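Local atomic coordinates of penicillin-binding protein PbpB (Mycobacterium tuberculosis, PDB entry 6KGU), a protein that cross-links peptidoglycan from its lipid intermediates during mycobacterial cell wall synthesis and is inactivated by beta-lactam antibiotics such as aztreonam. Residues A[253-256]-A[257-261]; A[341-344]-A[345-349]; A[366-369]-A[370-373]; A[386-390]-A[391-395]; A[438-441]-A[442-445]. All blocks are in the same frame, centred on the assembly; numbering follows the deposited sequence. Where two conformers were deposited one is given.

Contact 1 (A[253-256]-A[257-261]); sequences DKQL and GNPAV
Gln255 folds its side-chain amide back over the chain that follows it, and two polar links come out of this turn. The direct one runs from Gly257 N to Gln255 OE1, 2.8 Å long and bent to 149° at the hydrogen. The donor lies in the plane of the amide and uses a lone pair of OE1. The second link is a water that donates to both Gln255 O and Gly257 O, at 2.8 Å from Gly257 O, and so ties together two backbone carbonyls two residues apart.

The van der Waals part is small. Gln255 and Pro259 approach from opposite directions, with Gln255 NE2 3.7 Å from Pro259 CG and Gln255 CD 3.9 Å from Pro259 CD. The bend at chi2 (62°) brings the amide round to both Gly257 and the proline ring.

Pro259 opens the short helix 259-262, whose first turn is marked by the bond from Val261 N to Asn258 O (3.0 Å). Asn258 occupies the N-cap position without a side-chain capping bond; its OD1 accepts from Asn136 ND2 instead. Backbone bonds from Gln255 to Asn240 and Phe242 hold the 253-256 segment beside the chain that follows strand 233-238.

Within this surface turn leading into the helix, one amide oxygen and one water satisfy three backbone polar groups, while the proline ring is met by van der Waals contact with the same amide.

Contact 2 (A[341-344]-A[345-349]); sequences YYDM and LRKFG
The last two turns of helix 338-347, in the transpeptidase domain, bring each side chain of 341-344 against the one four residues later. Tyr342 and Arg346 lie side by side and point the same way, ring and guanidinium planes 23° apart. Arg346 CG sits over one face of the Tyr342 ring, offset toward the rim and 4.2 Å from its centroid, a CH-pi contact, while Arg346 NE passes 3.6 Å from Tyr342 OH. Leu345 turns its branch point to Tyr341, with Leu345 CG 3.6 Å from Tyr341 CE2 and Leu345 CD2 near the phenol oxygen.

Toward its C-terminal end the helix closes in a Schellman motif, where Gly349 takes a positive phi (91°) and its N bonds to Arg346 O at 2.9 Å. Phe348, just before this glycine, donates its N to Met344 O. Its ring also meets Met344, whose chain bends at chi2 and chi3 to give an oblique Met-aromatic contact, Met344 SD lying 4.7 Å from the ring centroid; Met344 CG is 3.6 Å from Phe348 CE2. The opposite charges of Asp343 OD2 and Lys347 NZ stay 4.4 Å apart, beyond a salt bridge, and Lys347 NZ bonds instead to Val433 O.

Contact 3 (A[366-369]-A[370-373]); sequences VPPI and DQWS
Trp372 lays one face of its indole against Ile369 and turns the N-H edge to Pro367. Ile369 CA stands over the face of the five-membered ring, 3.4 Å from its centroid, a CH-pi contact. Farther along the same residue, Ile369 CG1 comes down over the centre of the ring system, 3.8 Å from Trp372 CD2. With its CG1 anti to the backbone N (chi1 -169°), Ile369 places this branch beside the carbonyl carbon and over the indole.

At the edge, Trp372 NE1 donates to Pro367 O at 2.7 Å, with 154° at the hydrogen. The acceptor lies exactly in the indole plane, whereas the donor stands 47° out of the carbonyl plane, so the bond misses the lone-pair direction of the oxygen. Together the face contact and this edge bond probably restrict the rotation of the indole.

The backbone between these residues forms a short 3-10 segment, in the loop that joins helix 338-347 to helix 390-401. Its characteristic spacing of three residues appears in the bond from Trp372 N to Ile369 O, 3.0 Å long and nearly straight.

On the outer side of the turn, Gln371 and Pro368 meet at an angle. Gln371 keeps an extended chain beyond CG and brings its amide to the proline ring, NE2 lying 3.5 Å from Pro368 CG.

Contact 4 (A[386-390]-A[391-395]); sequences LSMTL and LQMTG
Gln392 reaches back from the first turn of helix 390-401 to Thr389, and the two residues form a capping box at the helix N terminus. Starting at its root, Gln392 CB packs on Thr389 OG1 and, slightly farther off, on Thr389 O. CG follows at 3.3 Å from Thr389 OG1. Because the chain is extended beyond CG, CD is carried past the hydroxyl toward the preceding backbone. At the tip, OE1 accepts from Thr389 N at 3.0 Å, the donor tilted 22° from the amide plane. OE1 also takes a bond from a water that donates to Ser387 O as well, and it lies 3.4 Å from Met388 CB. The other tip atom, NE2, donates to Gln352 O and Ala363 O, so both ends of the amide are engaged and its rotation is fixed.

The reciprocal bond of the box runs from Gln392 N to Thr389 OG1, 3.0 Å and 168° at the hydrogen. Thr389 holds OG1 between its backbone N and carbonyl carbon (chi1 66°), which turns the hydroxyl to Gln392 N.

Thioether and aliphatic groups meet alongside. Met388 SD touches Met393 CB at 3.6 Å, and Met393 CE reaches Leu390 CD1. Beyond them, Met393 packs against Thr497 and Ala499 of strand 493-502. At the next residue after the cap, Leu390 O is gripped by two donors of a single residue, Thr394 N at 2.9 Å and Thr394 OG1 at 2.8 Å, which arrive from opposite faces of the carbonyl plane.

Contact 5 (A[438-441]-A[442-445]); sequences TAQT and VRQM
Arg443 and Gln440 run side by side in the same direction from the surface of helix 436-445. The guanidinium offers one face to the glutamine: Gln440 CA stands over its centre, 3.9 Å above the plane, and Gln440 CG lies 3.2 Å from Arg443 NH2. Amide and guanidinium planes are turned 58° against each other, so the two flat groups do not stack. Closer to the helix, Arg443 CG rests 3.2 Å from Ala439 O, the same oxygen that accepts from Arg443 N. A bend at chi3 (-57°) folds the end of the arginine back beside Gln440.

This arrangement rides on the regular i to i+4 bonding of the helix, from Val442 N to Thr438 O at 2.8 Å through to Met445 N and Thr441 O at 3.0 Å. The carbonyl of Gln440 accepts from Gln444 N and also from a water at 3.3 Å, which in turn accepts from Gln444 NE2 at 2.8 Å. Gln444 is bent at chi2 (-62°), which brings its amide within range of that water; its NE2 also bonds to Gln471 OE1, and its OE1 accepts from Arg447 NH1.

A second shell sets the polar ends. Asp403 OD1 forms a salt bridge with Arg443 NH1 and accepts from Gln440 NE2, thus joining the paired side chains at their far ends, while Ala504 O takes Arg443 NE. On another side of the helix, Thr438 OG1 bonds to Glu281 OE1, and Thr438, Thr441 and Met445 pack on Ile280 of helix 272-281.

In the fold
Contacts 2, 3 and 4 of the transpeptidase domain touch one another, and contact 1 joins them through contact 4. There Ala260 O probably accepts from Leu391 N at 3.1 Å, linking the helix 259-262 to the start of helix 390-401. Contacts 2 and 3 pack through Tyr342, whose OH is 3.4 Å from Pro368 CA, and Leu386 touches both Leu345 and Val366. Contact 5 stands apart, its nearest atoms about 7 Å from contact 2, though both helices pack on helix 272-281. Ser269, the probable acyl-ester nucleophile, lies about 10 Å from the Met393 side chain and about 11 Å from that of Tyr341; the bound aztreonam lies about 10 Å and 11 Å from the same side chains.

Contact 1 (A[253-256]-A[257-261])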
loop_
_atom_site.group_PDB
_atom_site.type_symbol
_atom_site.label_atom_id
_atom_site.label_comp_id
_atom_site.label_asym_id
_atom_site.label_seq_id
_atom_site.Cartn_x
_atom_site.Cartn_y
_atom_site.Cartn_z
ATOM N N ASP A 253 17.019 15.365 10.090
ATOM C CA ASP A 253 17.264 13.932 10.053
ATOM C C ASP A 253 15.978 13.111 10.137
ATOM O O ASP A 253 16.047 11.885 10.211
ATOM C CB ASP A 253 18.239 13.526 11.159
ATOM C CG ASP A 253 17.668 13.709 12.566
ATOM O OD1 ASP A 253 16.708 14.485 12.753
ATOM O OD2 ASP A 253 18.200 13.077 13.497
ATOM N N LYS A 254 14.817 13.753 10.070
ATOM C CA LYS A 254 13.531 13.080 10.181
ATOM C C LYS A 254 12.870 12.992 8.811
ATOM O O LYS A 254 13.262 13.677 7.865
ATOM C CB LYS A 254 12.627 13.823 11.176
ATOM C CG LYS A 254 13.059 13.628 12.637
ATOM C CD LYS A 254 12.651 12.222 13.040
ATOM C CE LYS A 254 13.433 11.654 14.170
ATOM N NZ LYS A 254 12.957 10.240 14.330
ATOM N N GLN A 255 11.867 12.122 8.710
ATOM C CA GLN A 255 11.023 12.062 7.526
ATOM C C GLN A 255 9.847 13.009 7.728
ATOM O O GLN A 255 9.034 12.812 8.643
ATOM C CB GLN A 255 10.548 10.631 7.258
ATOM C CG GLN A 255 9.479 10.515 6.168
ATOM C CD GLN A 255 9.975 10.986 4.810
ATOM O OE1 GLN A 255 9.520 12.009 4.281
ATOM N NE2 GLN A 255 10.915 10.238 4.241
ATOM N N LEU A 256 9.789 14.062 6.902
ATOM C CA LEU A 256 8.769 15.096 6.989
ATOM C C LEU A 256 7.593 14.858 6.052
ATOM O O LEU A 256 6.562 15.517 6.208
ATOM C CB LEU A 256 9.369 16.473 6.671
ATOM C CG LEU A 256 10.714 16.860 7.306
ATOM C CD1 LEU A 256 11.054 18.323 7.034
ATOM C CD2 LEU A 256 10.735 16.580 8.785
ATOM N N GLY A 257 7.736 13.969 5.067
ATOM C CA GLY A 257 6.745 13.814 4.019
ATOM C C GLY A 257 5.950 12.533 4.163
ATOM O O GLY A 257 5.731 12.049 5.277
ATOM N N ASN A 258 5.516 11.960 3.049
ATOM C CA ASN A 258 4.577 10.837 3.073
ATOM C C ASN A 258 4.915 9.885 1.934
ATOM O O ASN A 258 4.191 9.795 0.934
ATOM C CB ASN A 258 3.137 11.358 3.000
ATOM C CG ASN A 258 2.106 10.305 3.356
ATOM O OD1 ASN A 258 2.413 9.297 4.003
ATOM N ND2 ASN A 258 0.864 10.537 2.936
ATOM N N PRO A 259 6.029 9.146 2.062
ATOM C CA PRO A 259 6.500 8.277 0.963
ATOM C C PRO A 259 5.474 7.281 0.444
ATOM O O PRO A 259 5.548 6.898 -0.730
ATOM C CB PRO A 259 7.683 7.518 1.593
ATOM C CG PRO A 259 8.111 8.329 2.748
ATOM C CD PRO A 259 6.905 9.095 3.245
ATOM N N ALA A 260 4.558 6.808 1.298
ATOM C CA ALA A 260 3.519 5.871 0.862
ATOM C C ALA A 260 2.732 6.394 -0.336
ATOM O O ALA A 260 2.177 5.600 -1.111
ATOM C CB ALA A 260 2.542 5.579 2.015
ATOM N N VAL A 261 2.649 7.716 -0.498
ATOM C CA VAL A 261 1.965 8.290 -1.647
ATOM C C VAL A 261 2.911 9.025 -2.582
ATOM O O VAL A 261 2.593 9.149 -3.771
ATOM C CB VAL A 261 0.809 9.225 -1.228
ATOM C CG1 VAL A 261 -0.224 8.480 -0.386
ATOM C CG2 VAL A 261 1.338 10.487 -0.513
HETATM O O HOH W 1 6.598 11.628 7.909
#

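Contact 2 (A[341-344]-A[345-349])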
loop_
_atom_site.group_PDB
_atom_site.type_symbol
_atom_site.label_atom_id
_atom_site.label_comp_id
_atom_site.label_asym_id
_atom_site.label_seq_id
_atom_site.Cartn_x
_atom_site.Cartn_y
_atom_site.Cartn_z
ATOM N N TYR A 341 -3.547 -7.632 -21.376
ATOM C CA TYR A 341 -2.724 -7.378 -20.202
ATOM C C TYR A 341 -2.678 -5.886 -19.882
ATOM O O TYR A 341 -2.924 -5.476 -18.743
ATOM C CB TYR A 341 -1.313 -7.917 -20.390
ATOM C CG TYR A 341 -0.533 -7.712 -19.123
ATOM C CD1 TYR A 341 -0.692 -8.577 -18.042
ATOM C CD2 TYR A 341 0.308 -6.611 -18.973
ATOM C CE1 TYR A 341 -0.006 -8.361 -16.847
ATOM C CE2 TYR A 341 0.995 -6.390 -17.806
ATOM C CZ TYR A 341 0.833 -7.259 -16.736
ATOM O OH TYR A 341 1.524 -7.018 -15.565
ATOM N N TYR A 342 -2.358 -5.055 -20.877
ATOM C CA TYR A 342 -2.315 -3.619 -20.629
ATOM C C TYR A 342 -3.671 -3.090 -20.172
ATOM O O TYR A 342 -3.741 -2.198 -19.315
ATOM C CB TYR A 342 -1.844 -2.877 -21.879
ATOM C CG TYR A 342 -1.811 -1.378 -21.707
ATOM C CD1 TYR A 342 -0.784 -0.767 -21.009
ATOM C CD2 TYR A 342 -2.799 -0.574 -22.256
ATOM C CE1 TYR A 342 -0.742 0.602 -20.854
ATOM C CE2 TYR A 342 -2.768 0.806 -22.108
ATOM C CZ TYR A 342 -1.731 1.384 -21.410
ATOM O OH TYR A 342 -1.682 2.749 -21.252
ATOM N N ASP A 343 -4.763 -3.638 -20.707
ATOM C CA ASP A 343 -6.072 -3.173 -20.263
ATOM C C ASP A 343 -6.274 -3.469 -18.784
ATOM O O ASP A 343 -6.839 -2.652 -18.048
ATOM C CB ASP A 343 -7.188 -3.811 -21.091
ATOM C CG ASP A 343 -8.562 -3.244 -20.756
ATOM O OD1 ASP A 343 -8.807 -2.071 -21.092
ATOM O OD2 ASP A 343 -9.398 -3.962 -20.165
ATOM N N MET A 344 -5.786 -4.622 -18.325
ATOM C CA MET A 344 -5.949 -4.990 -16.923
ATOM C C MET A 344 -5.115 -4.090 -16.015
ATOM O O MET A 344 -5.598 -3.654 -14.962
ATOM C CB MET A 344 -5.583 -6.465 -16.738
ATOM C CG MET A 344 -5.795 -6.991 -15.349
ATOM S SD MET A 344 -7.521 -7.202 -14.951
ATOM C CE MET A 344 -7.896 -8.681 -15.881
ATOM N N LEU A 345 -3.859 -3.817 -16.404
ATOM C CA LEU A 345 -3.024 -2.851 -15.687
ATOM C C LEU A 345 -3.771 -1.553 -15.438
ATOM O O LEU A 345 -3.747 -1.006 -14.329
ATOM C CB LEU A 345 -1.751 -2.529 -16.477
ATOM C CG LEU A 345 -0.488 -3.366 -16.546
ATOM C CD1 LEU A 345 0.507 -2.719 -17.515
ATOM C CD2 LEU A 345 0.160 -3.587 -15.163
ATOM N N ARG A 346 -4.409 -1.017 -16.483
ATOM C CA ARG A 346 -5.121 0.251 -16.351
ATOM C C ARG A 346 -6.323 0.116 -15.430
ATOM O O ARG A 346 -6.576 0.999 -14.601
ATOM C CB ARG A 346 -5.554 0.751 -17.731
ATOM C CG ARG A 346 -4.423 1.321 -18.560
ATOM C CD ARG A 346 -4.331 2.818 -18.345
ATOM N NE ARG A 346 -2.980 3.217 -17.974
ATOM C CZ ARG A 346 -2.647 4.439 -17.577
ATOM N NH1 ARG A 346 -3.571 5.396 -17.506
ATOM N NH2 ARG A 346 -1.387 4.698 -17.257
ATOM N N LYS A 347 -7.076 -0.983 -15.547
ATOM C CA LYS A 347 -8.231 -1.140 -14.666
ATOM C C LYS A 347 -7.794 -1.223 -13.209
ATOM O O LYS A 347 -8.489 -0.723 -12.316
ATOM C CB LYS A 347 -9.057 -2.373 -15.054
ATOM C CG LYS A 347 -10.027 -2.139 -16.212
ATOM C CD LYS A 347 -11.053 -3.274 -16.363
ATOM C CE LYS A 347 -10.380 -4.653 -16.314
ATOM N NZ LYS A 347 -11.285 -5.823 -16.657
ATOM N N PHE A 348 -6.645 -1.855 -12.947
ATOM C CA PHE A 348 -6.120 -1.917 -11.594
ATOM C C PHE A 348 -5.626 -0.564 -11.091
ATOM O O PHE A 348 -5.199 -0.486 -9.934
ATOM C CB PHE A 348 -4.976 -2.945 -11.514
ATOM C CG PHE A 348 -5.426 -4.344 -11.156
ATOM C CD1 PHE A 348 -5.934 -4.627 -9.893
ATOM C CD2 PHE A 348 -5.331 -5.375 -12.078
ATOM C CE1 PHE A 348 -6.332 -5.935 -9.554
ATOM C CE2 PHE A 348 -5.727 -6.681 -11.759
ATOM C CZ PHE A 348 -6.230 -6.960 -10.495
ATOM N N GLY A 349 -5.622 0.475 -11.933
ATOM C CA GLY A 349 -5.344 1.838 -11.505
ATOM C C GLY A 349 -3.896 2.278 -11.567
ATOM O O GLY A 349 -3.570 3.355 -11.050
#

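Contact 3 (A[366-369]-A[370-373])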
loop_
_atom_site.group_PDB
_atom_site.type_symbol
_atom_site.label_atom_id
_atom_site.label_comp_id
_atom_site.label_asym_id
_atom_site.label_seq_id
_atom_site.Cartn_x
_atom_site.Cartn_y
_atom_site.Cartn_z
ATOM N N VAL A 366 3.536 4.001 -16.019
ATOM C CA VAL A 366 3.232 2.808 -16.795
ATOM C C VAL A 366 3.366 3.157 -18.275
ATOM O O VAL A 366 2.577 3.954 -18.792
ATOM C CB VAL A 366 1.817 2.271 -16.520
ATOM C CG1 VAL A 366 1.550 1.043 -17.388
ATOM C CG2 VAL A 366 1.593 1.970 -15.032
ATOM N N PRO A 367 4.305 2.572 -19.007
ATOM C CA PRO A 367 4.430 2.873 -20.454
ATOM C C PRO A 367 3.177 2.476 -21.214
ATOM O O PRO A 367 2.745 1.312 -21.167
ATOM C CB PRO A 367 5.640 2.031 -20.891
ATOM C CG PRO A 367 5.762 0.965 -19.869
ATOM C CD PRO A 367 5.258 1.546 -18.565
ATOM N N PRO A 368 2.543 3.426 -21.903
ATOM C CA PRO A 368 1.370 3.085 -22.720
ATOM C C PRO A 368 1.737 2.102 -23.826
ATOM O O PRO A 368 2.884 2.028 -24.273
ATOM C CB PRO A 368 0.920 4.441 -23.291
ATOM C CG PRO A 368 2.126 5.300 -23.227
ATOM C CD PRO A 368 2.896 4.852 -22.011
ATOM N N ILE A 369 0.746 1.312 -24.240
ATOM C CA ILE A 369 1.051 0.176 -25.101
ATOM C C ILE A 369 1.563 0.630 -26.469
ATOM O O ILE A 369 2.460 -0.007 -27.035
ATOM C CB ILE A 369 -0.172 -0.760 -25.204
ATOM C CG1 ILE A 369 0.218 -2.079 -25.880
ATOM C CG2 ILE A 369 -1.357 -0.076 -25.884
ATOM C CD1 ILE A 369 -0.913 -3.106 -25.912
ATOM N N ASP A 370 1.065 1.758 -26.996
ATOM C CA ASP A 370 1.536 2.191 -28.308
ATOM C C ASP A 370 3.006 2.594 -28.308
ATOM O O ASP A 370 3.574 2.777 -29.390
ATOM C CB ASP A 370 0.675 3.338 -28.853
ATOM C CG ASP A 370 0.571 4.517 -27.902
ATOM O OD1 ASP A 370 1.233 4.515 -26.841
ATOM O OD2 ASP A 370 -0.180 5.461 -28.237
ATOM N N GLN A 371 3.646 2.691 -27.145
ATOM C CA GLN A 371 5.067 2.999 -27.068
ATOM C C GLN A 371 5.906 1.832 -26.563
ATOM O O GLN A 371 7.099 2.007 -26.316
ATOM C CB GLN A 371 5.280 4.231 -26.188
ATOM C CG GLN A 371 4.432 5.412 -26.644
ATOM C CD GLN A 371 4.429 6.560 -25.657
ATOM O OE1 GLN A 371 5.319 6.673 -24.809
ATOM N NE2 GLN A 371 3.414 7.414 -25.751
ATOM N N TRP A 372 5.326 0.641 -26.425
ATOM C CA TRP A 372 6.088 -0.501 -25.928
ATOM C C TRP A 372 7.226 -0.860 -26.881
ATOM O O TRP A 372 7.086 -0.789 -28.105
ATOM C CB TRP A 372 5.173 -1.716 -25.742
ATOM C CG TRP A 372 4.271 -1.647 -24.530
ATOM C CD1 TRP A 372 4.054 -0.565 -23.720
ATOM C CD2 TRP A 372 3.479 -2.716 -23.986
ATOM N NE1 TRP A 372 3.167 -0.889 -22.719
ATOM C CE2 TRP A 372 2.805 -2.205 -22.858
ATOM C CE3 TRP A 372 3.281 -4.054 -24.345
ATOM C CZ2 TRP A 372 1.937 -2.982 -22.093
ATOM C CZ3 TRP A 372 2.423 -4.828 -23.579
ATOM C CH2 TRP A 372 1.765 -4.292 -22.463
ATOM N N SER A 373 8.362 -1.250 -26.314
ATOM C CA SER A 373 9.418 -1.836 -27.115
ATOM C C SER A 373 9.090 -3.304 -27.384
ATOM O O SER A 373 8.052 -3.827 -26.968
ATOM C CB SER A 373 10.763 -1.709 -26.410
ATOM O OG SER A 373 10.924 -2.774 -25.487
#

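Contact 4 (A[386-390]-A[391-395])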
loop_
_atom_site.group_PDB
_atom_site.type_symbol
_atom_site.label_atom_id
_atom_site.label_comp_id
_atom_site.label_asym_id
_atom_site.label_seq_id
_atom_site.Cartn_x
_atom_site.Cartn_y
_atom_site.Cartn_z
ATOM N N LEU A 386 7.968 -0.528 -14.817
ATOM C CA LEU A 386 6.908 0.375 -14.413
ATOM C C LEU A 386 7.157 0.707 -12.954
ATOM O O LEU A 386 7.968 0.055 -12.281
ATOM C CB LEU A 386 5.514 -0.240 -14.606
ATOM C CG LEU A 386 5.008 -1.283 -13.604
ATOM C CD1 LEU A 386 3.570 -1.663 -13.909
ATOM C CD2 LEU A 386 5.892 -2.534 -13.615
ATOM N N SER A 387 6.460 1.727 -12.462
ATOM C CA SER A 387 6.604 2.093 -11.062
ATOM C C SER A 387 5.239 2.422 -10.494
ATOM O O SER A 387 4.335 2.844 -11.221
ATOM C CB SER A 387 7.569 3.277 -10.890
ATOM O OG SER A 387 6.978 4.455 -11.388
ATOM N N MET A 388 5.100 2.238 -9.179
ATOM C CA MET A 388 3.850 2.512 -8.494
ATOM C C MET A 388 4.177 2.932 -7.075
ATOM O O MET A 388 5.234 2.594 -6.542
ATOM C CB MET A 388 2.932 1.278 -8.453
ATOM C CG MET A 388 3.523 0.106 -7.629
ATOM S SD MET A 388 2.550 -1.427 -7.721
ATOM C CE MET A 388 2.691 -1.808 -9.475
ATOM N N THR A 389 3.235 3.632 -6.457
ATOM C CA THR A 389 3.324 3.939 -5.043
ATOM C C THR A 389 2.841 2.764 -4.201
ATOM O O THR A 389 2.162 1.848 -4.678
ATOM C CB THR A 389 2.512 5.186 -4.717
ATOM O OG1 THR A 389 1.131 4.911 -4.940
ATOM C CG2 THR A 389 2.941 6.348 -5.624
ATOM N N LEU A 390 3.212 2.801 -2.920
ATOM C CA LEU A 390 2.677 1.846 -1.957
ATOM C C LEU A 390 1.154 1.872 -1.936
ATOM O O LEU A 390 0.507 0.820 -1.834
ATOM C CB LEU A 390 3.234 2.146 -0.556
ATOM C CG LEU A 390 2.915 1.061 0.482
ATOM C CD1 LEU A 390 3.344 -0.291 -0.046
ATOM C CD2 LEU A 390 3.599 1.344 1.841
ATOM N N LEU A 391 0.559 3.067 -2.015
ATOM C CA LEU A 391 -0.901 3.152 -1.975
ATOM C C LEU A 391 -1.528 2.500 -3.204
ATOM O O LEU A 391 -2.529 1.780 -3.094
ATOM C CB LEU A 391 -1.345 4.617 -1.856
ATOM C CG LEU A 391 -2.855 4.830 -1.807
ATOM C CD1 LEU A 391 -3.480 4.144 -0.581
ATOM C CD2 LEU A 391 -3.185 6.330 -1.821
ATOM N N GLN A 392 -0.973 2.781 -4.394
ATOM C CA GLN A 392 -1.432 2.117 -5.612
ATOM C C GLN A 392 -1.304 0.597 -5.499
ATOM O O GLN A 392 -2.217 -0.146 -5.872
ATOM C CB GLN A 392 -0.616 2.607 -6.811
ATOM C CG GLN A 392 -0.980 4.007 -7.279
ATOM C CD GLN A 392 -0.102 4.463 -8.416
ATOM O OE1 GLN A 392 1.087 4.145 -8.444
ATOM N NE2 GLN A 392 -0.675 5.226 -9.357
ATOM N N MET A 393 -0.143 0.121 -5.043
ATOM C CA MET A 393 0.065 -1.317 -4.878
ATOM C C MET A 393 -1.000 -1.910 -3.972
ATOM O O MET A 393 -1.660 -2.896 -4.326
ATOM C CB MET A 393 1.466 -1.569 -4.304
ATOM C CG MET A 393 1.835 -3.036 -4.123
ATOM S SD MET A 393 3.398 -3.216 -3.213
ATOM C CE MET A 393 2.791 -3.520 -1.551
ATOM N N THR A 394 -1.190 -1.304 -2.799
ATOM C CA THR A 394 -2.214 -1.763 -1.871
ATOM C C THR A 394 -3.609 -1.666 -2.484
ATOM O O THR A 394 -4.466 -2.518 -2.231
ATOM C CB THR A 394 -2.119 -0.951 -0.577
ATOM O OG1 THR A 394 -0.760 -0.973 -0.120
ATOM C CG2 THR A 394 -2.994 -1.537 0.496
ATOM N N GLY A 395 -3.854 -0.635 -3.295
ATOM C CA GLY A 395 -5.164 -0.486 -3.911
ATOM C C GLY A 395 -5.472 -1.593 -4.904
ATOM O O GLY A 395 -6.636 -1.987 -5.058
HETATM O O HOH W 2 1.540 2.998 -10.945
#

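Contact 5 (A[438-441]-A[442-445])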
loop_
_atom_site.group_PDB
_atom_site.type_symbol
_atom_site.label_atom_id
_atom_site.label_comp_id
_atom_site.label_asym_id
_atom_site.label_seq_id
_atom_site.Cartn_x
_atom_site.Cartn_y
_atom_site.Cartn_z
ATOM N N THR A 438 -13.713 -14.487 -10.224
ATOM C CA THR A 438 -12.274 -14.388 -10.452
ATOM C C THR A 438 -11.560 -13.911 -9.194
ATOM O O THR A 438 -10.577 -14.526 -8.750
ATOM C CB THR A 438 -11.990 -13.441 -11.617
ATOM O OG1 THR A 438 -12.473 -14.008 -12.833
ATOM C CG2 THR A 438 -10.479 -13.200 -11.764
ATOM N N ALA A 439 -12.037 -12.818 -8.604
ATOM C CA ALA A 439 -11.432 -12.286 -7.389
ATOM C C ALA A 439 -11.333 -13.344 -6.294
ATOM O O ALA A 439 -10.296 -13.469 -5.636
ATOM C CB ALA A 439 -12.237 -11.086 -6.898
ATOM N N GLN A 440 -12.406 -14.109 -6.076
ATOM C CA GLN A 440 -12.380 -15.149 -5.049
ATOM C C GLN A 440 -11.350 -16.220 -5.374
ATOM O O GLN A 440 -10.664 -16.729 -4.479
ATOM C CB GLN A 440 -13.777 -15.765 -4.896
ATOM C CG GLN A 440 -14.766 -14.817 -4.207
ATOM C CD GLN A 440 -16.203 -15.065 -4.613
ATOM O OE1 GLN A 440 -16.536 -16.129 -5.122
ATOM N NE2 GLN A 440 -17.059 -14.079 -4.396
ATOM N N THR A 441 -11.219 -16.563 -6.657
ATOM C CA THR A 441 -10.246 -17.560 -7.077
ATOM C C THR A 441 -8.813 -17.063 -6.887
ATOM O O THR A 441 -7.941 -17.818 -6.435
ATOM C CB THR A 441 -10.521 -17.939 -8.535
ATOM O OG1 THR A 441 -11.752 -18.667 -8.599
ATOM C CG2 THR A 441 -9.405 -18.792 -9.120
ATOM N N VAL A 442 -8.550 -15.794 -7.200
ATOM C CA VAL A 442 -7.197 -15.270 -7.038
ATOM C C VAL A 442 -6.818 -15.196 -5.554
ATOM O O VAL A 442 -5.697 -15.548 -5.173
ATOM C CB VAL A 442 -7.070 -13.900 -7.731
ATOM C CG1 VAL A 442 -5.753 -13.223 -7.354
ATOM C CG2 VAL A 442 -7.194 -14.050 -9.272
ATOM N N ARG A 443 -7.744 -14.750 -4.703
ATOM C CA ARG A 443 -7.523 -14.745 -3.252
ATOM C C ARG A 443 -7.151 -16.127 -2.738
ATOM O O ARG A 443 -6.227 -16.273 -1.927
ATOM C CB ARG A 443 -8.781 -14.266 -2.503
ATOM C CG ARG A 443 -9.144 -12.816 -2.680
ATOM C CD ARG A 443 -10.032 -12.308 -1.535
ATOM N NE ARG A 443 -11.275 -13.054 -1.330
ATOM C CZ ARG A 443 -12.452 -12.717 -1.858
ATOM N NH1 ARG A 443 -12.551 -11.682 -2.676
ATOM N NH2 ARG A 443 -13.533 -13.430 -1.587
ATOM N N GLN A 444 -7.890 -17.156 -3.170
ATOM C CA GLN A 444 -7.577 -18.510 -2.721
ATOM C C GLN A 444 -6.201 -18.943 -3.206
ATOM O O GLN A 444 -5.422 -19.520 -2.439
ATOM C CB GLN A 444 -8.656 -19.489 -3.200
ATOM C CG GLN A 444 -9.961 -19.378 -2.417
ATOM C CD GLN A 444 -9.786 -19.695 -0.929
ATOM O OE1 GLN A 444 -9.078 -20.629 -0.554
ATOM N NE2 GLN A 444 -10.418 -18.907 -0.089
ATOM N N MET A 445 -5.881 -18.660 -4.477
ATOM C CA MET A 445 -4.567 -18.988 -5.021
ATOM C C MET A 445 -3.452 -18.362 -4.200
ATOM O O MET A 445 -2.445 -19.010 -3.910
ATOM C CB MET A 445 -4.448 -18.512 -6.476
ATOM C CG MET A 445 -4.749 -19.547 -7.533
ATOM S SD MET A 445 -4.039 -19.124 -9.144
ATOM C CE MET A 445 -4.743 -17.496 -9.416
HETATM O O HOH W 3 -11.822 -16.830 -1.427
#